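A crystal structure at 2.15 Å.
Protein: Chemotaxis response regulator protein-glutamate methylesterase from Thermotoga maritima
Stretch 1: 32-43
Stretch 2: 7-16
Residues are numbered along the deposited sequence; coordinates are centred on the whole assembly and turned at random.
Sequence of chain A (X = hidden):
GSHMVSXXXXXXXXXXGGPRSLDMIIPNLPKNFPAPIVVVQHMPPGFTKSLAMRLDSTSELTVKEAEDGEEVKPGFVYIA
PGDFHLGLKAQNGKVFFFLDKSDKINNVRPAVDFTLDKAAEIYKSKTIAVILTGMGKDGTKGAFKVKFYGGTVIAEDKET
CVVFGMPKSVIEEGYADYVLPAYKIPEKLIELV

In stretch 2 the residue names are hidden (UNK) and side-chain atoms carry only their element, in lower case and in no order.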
# COMPACT_ATOMS: atom_id res chain seq x y z
N ASN A 32 -2.39 -16.28 -7.89
CA ASN A 32 -0.94 -16.46 -8.04
C ASN A 32 -0.13 -15.17 -8.27
O ASN A 32 0.97 -15.23 -8.82
CB ASN A 32 -0.65 -17.47 -9.16
CG ASN A 32 -1.02 -16.95 -10.54
OD1 ASN A 32 -1.57 -15.85 -10.69
ND2 ASN A 32 -0.72 -17.74 -11.57
N PHE A 33 -0.70 -14.02 -7.90
CA PHE A 33 -0.00 -12.74 -8.06
C PHE A 33 1.34 -12.91 -7.33
O PHE A 33 1.37 -13.13 -6.12
CB PHE A 33 -0.82 -11.61 -7.43
CG PHE A 33 -0.33 -10.23 -7.77
CD1 PHE A 33 -0.47 -9.72 -9.05
CD2 PHE A 33 0.29 -9.45 -6.80
CE1 PHE A 33 -0.01 -8.45 -9.37
CE2 PHE A 33 0.75 -8.17 -7.11
CZ PHE A 33 0.60 -7.68 -8.40
N PRO A 34 2.46 -12.82 -8.07
CA PRO A 34 3.84 -12.98 -7.61
C PRO A 34 4.46 -11.99 -6.61
O PRO A 34 5.58 -12.20 -6.14
CB PRO A 34 4.62 -12.99 -8.92
CG PRO A 34 3.86 -12.03 -9.75
CD PRO A 34 2.43 -12.43 -9.49
N ALA A 35 3.75 -10.91 -6.29
CA ALA A 35 4.29 -9.93 -5.35
C ALA A 35 3.39 -9.74 -4.16
O ALA A 35 2.17 -9.66 -4.31
CB ALA A 35 4.53 -8.60 -6.05
N PRO A 36 3.96 -9.70 -2.95
CA PRO A 36 3.12 -9.50 -1.77
C PRO A 36 2.54 -8.08 -1.82
O PRO A 36 3.16 -7.18 -2.39
CB PRO A 36 4.10 -9.67 -0.61
CG PRO A 36 5.42 -9.28 -1.21
CD PRO A 36 5.37 -9.91 -2.57
N ILE A 37 1.34 -7.90 -1.30
CA ILE A 37 0.71 -6.58 -1.30
C ILE A 37 0.48 -6.11 0.14
O ILE A 37 0.02 -6.88 0.98
CB ILE A 37 -0.64 -6.59 -2.06
CG1 ILE A 37 -0.42 -7.03 -3.50
CG2 ILE A 37 -1.29 -5.21 -2.01
CD1 ILE A 37 -1.69 -7.15 -4.31
N VAL A 38 0.85 -4.87 0.41
CA VAL A 38 0.68 -4.28 1.73
C VAL A 38 -0.25 -3.08 1.61
O VAL A 38 -0.05 -2.20 0.76
CB VAL A 38 2.03 -3.82 2.33
CG1 VAL A 38 1.83 -3.22 3.71
CG2 VAL A 38 3.01 -4.99 2.39
N VAL A 39 -1.29 -3.04 2.44
CA VAL A 39 -2.24 -1.95 2.40
C VAL A 39 -2.28 -1.18 3.72
O VAL A 39 -2.49 -1.77 4.77
CB VAL A 39 -3.68 -2.45 2.09
CG1 VAL A 39 -4.67 -1.30 2.13
CG2 VAL A 39 -3.72 -3.13 0.72
N VAL A 40 -2.04 0.12 3.64
CA VAL A 40 -2.10 0.99 4.81
C VAL A 40 -3.29 1.91 4.60
O VAL A 40 -3.23 2.87 3.83
CB VAL A 40 -0.81 1.84 4.98
CG1 VAL A 40 -0.93 2.73 6.20
CG2 VAL A 40 0.42 0.95 5.11
N GLN A 41 -4.40 1.58 5.26
CA GLN A 41 -5.63 2.34 5.18
C GLN A 41 -5.84 3.10 6.48
O GLN A 41 -5.85 2.49 7.55
CB GLN A 41 -6.80 1.37 4.93
CG GLN A 41 -8.22 1.91 5.18
CD GLN A 41 -8.66 2.95 4.17
OE1 GLN A 41 -8.49 2.76 2.97
NE2 GLN A 41 -9.27 4.02 4.65
N HIS A 42 -6.00 4.42 6.39
CA HIS A 42 -6.24 5.26 7.57
C HIS A 42 -7.60 4.89 8.14
O HIS A 42 -8.60 4.87 7.42
CB HIS A 42 -6.27 6.75 7.20
CG HIS A 42 -4.99 7.27 6.64
ND1 HIS A 42 -4.83 8.59 6.28
CD2 HIS A 42 -3.83 6.66 6.35
CE1 HIS A 42 -3.61 8.77 5.80
NE2 HIS A 42 -2.98 7.61 5.83
N MET A 43 -7.64 4.59 9.43
CA MET A 43 -8.89 4.21 10.06
C MET A 43 -8.69 4.15 11.57
O MET A 43 -7.60 3.83 12.05
CB MET A 43 -9.33 2.83 9.54
CG MET A 43 -10.82 2.73 9.25
SD MET A 43 -11.18 1.73 7.80
CE MET A 43 -10.19 0.24 8.17
N UNK A 7 12.01 -10.65 -6.09
CA UNK A 7 10.70 -10.15 -6.47
C UNK A 7 10.40 -8.70 -6.10
O UNK A 7 11.22 -7.99 -5.51
N UNK A 8 9.19 -8.29 -6.44
CA UNK A 8 8.72 -6.94 -6.17
C UNK A 8 7.75 -6.90 -5.00
O UNK A 8 7.45 -7.93 -4.39
c UNK A 8 9.27 -5.78 -11.03
c UNK A 8 8.92 -6.47 -8.66
n UNK A 8 8.82 -4.91 -12.15
c UNK A 8 8.04 -6.38 -7.43
c UNK A 8 8.33 -5.72 -9.83
N UNK A 9 7.30 -5.70 -4.67
CA UNK A 9 6.33 -5.50 -3.59
C UNK A 9 5.42 -4.33 -3.96
O UNK A 9 5.84 -3.39 -4.64
c UNK A 9 6.57 -5.10 0.28
c UNK A 9 7.67 -3.83 -2.23
c UNK A 9 7.02 -5.21 -2.23
c UNK A 9 6.00 -5.34 -1.10
N UNK A 10 4.17 -4.43 -3.56
CA UNK A 10 3.20 -3.38 -3.82
C UNK A 10 2.73 -2.83 -2.47
O UNK A 10 2.28 -3.58 -1.61
c UNK A 10 1.01 -2.77 -4.89
c UNK A 10 2.46 -4.54 -5.93
c UNK A 10 1.99 -3.91 -4.62
N UNK A 11 2.92 -1.54 -2.27
CA UNK A 11 2.50 -0.89 -1.05
C UNK A 11 1.44 0.13 -1.45
O UNK A 11 1.69 1.01 -2.27
c UNK A 11 3.21 0.52 0.91
c UNK A 11 3.69 -0.18 -0.35
c UNK A 11 4.78 -1.20 -0.01
N UNK A 12 0.25 -0.05 -0.89
CA UNK A 12 -0.89 0.81 -1.18
C UNK A 12 -1.26 1.67 0.01
O UNK A 12 -1.34 1.17 1.14
c UNK A 12 -3.02 -1.81 -3.18
c UNK A 12 -3.29 0.89 -1.94
c UNK A 12 -1.81 -1.03 -2.65
c UNK A 12 -2.14 -0.03 -1.54
N UNK A 13 -1.49 2.95 -0.25
CA UNK A 13 -1.87 3.88 0.80
C UNK A 13 -3.23 4.45 0.45
O UNK A 13 -3.46 4.87 -0.68
N UNK A 14 -4.13 4.48 1.42
CA UNK A 14 -5.48 4.98 1.20
C UNK A 14 -6.12 5.54 2.46
O UNK A 14 -5.73 5.21 3.57
o UNK A 14 -6.26 2.70 1.49
c UNK A 14 -6.35 3.84 0.65
N UNK A 15 -7.13 6.38 2.26
CA UNK A 15 -7.85 6.98 3.37
C UNK A 15 -9.35 7.07 3.05
O UNK A 15 -10.02 6.05 2.94
c UNK A 15 -7.27 8.35 3.72
o UNK A 15 -7.73 8.77 4.99
N UNK A 16 -9.88 8.29 2.90
CA UNK A 16 -11.29 8.50 2.61
C UNK A 16 -11.70 7.79 1.32
O UNK A 16 -11.11 8.01 0.26
o UNK A 16 -11.08 10.68 3.64
c UNK A 16 -13.11 10.22 2.44
c UNK A 16 -11.61 10.00 2.50
O HOH W 1 7.40 -10.02 -7.55
O HOH W 2 -10.11 7.20 6.16
O HOH W 3 -6.38 10.93 5.63

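Position 7 has backbone atoms and no side chain. Its phi is positive, at 72°, which by itself favours glycine. It is Gly7.

Position 8 has four carbons in a row ending in a nitrogen. The chain is extended beyond chi1, and its end leads away from stretch 1. Its backbone O lies 3.4 Å from Ala35 CB. Water 1 accepts from its backbone N at 2.7 Å and donates weakly to Pro34 O at 3.2 Å. The unbranched chain with a terminal nitrogen is lysine, Lys8.

Position 9 has four carbons, forked at the first, with one arm two carbons long. The inner carbon of that arm lies 4.0 Å from Pro36 CG, and its end carbon lies 4.1 Å from Val38 CG2. That is isoleucine, Ile9.

Position 10 has three carbons, one carrying the other two. Its CB lies 4.1 Å from Ile37 CG1. One of the two outer carbons meets the edge of the Phe33 ring, 4.2 Å from Phe33 CE2. This is valine, Val10.

Position 11 has the same three-carbon fork, on the face of the sheet that Val38 occupies. One outer carbon lies 4.5 Å from Val38 CB. It is Val11.

Position 12 again has four carbons forked at the first, one arm being longer. The end carbon of the longer arm reaches Ile37 CG2 at 4.0 Å, and CB lies 4.1 Å from Val39 CG2. It is Ile12.

Position 13 has no side-chain atoms. It pairs with Val40, and its CA makes a CA-H...O contact with Val40 O at 3.5 Å. It is Gly13.

Position 14 has one carbon, then one oxygen. The oxygen lies 2.7 Å from Gln41 OE1. It is serine, Ser14, and its OG donates to that oxygen.

Position 15 also has one carbon and one oxygen. The oxygen lies 3.2 Å from His42 ND1, and water 3 lies near both, 2.6 Å from the side-chain oxygen of position 15 and 2.9 Å from His42 ND1. It is Ser15.

Position 16 has a carbon carrying one oxygen and one carbon. It is threonine, Thr16, and points away from stretch 1.

The contact joins two parallel strands. Backbone hydrogen bonds alternate in donor along it: Val38 N to Val10 O (2.8 Å), then Ile12 N to Val38 O (2.7 Å). Ile37, Val39, Val10 and Ile12 pack on one face; Val38 and Val11 lie on the other. At the C-terminal end the contact turns polar. There Gln41 NE2 donates to Ser15 O at 2.8 Å, so both ends of its amide bind stretch 2.

Stretch 2, residues 7-16: GKIVVIGSST
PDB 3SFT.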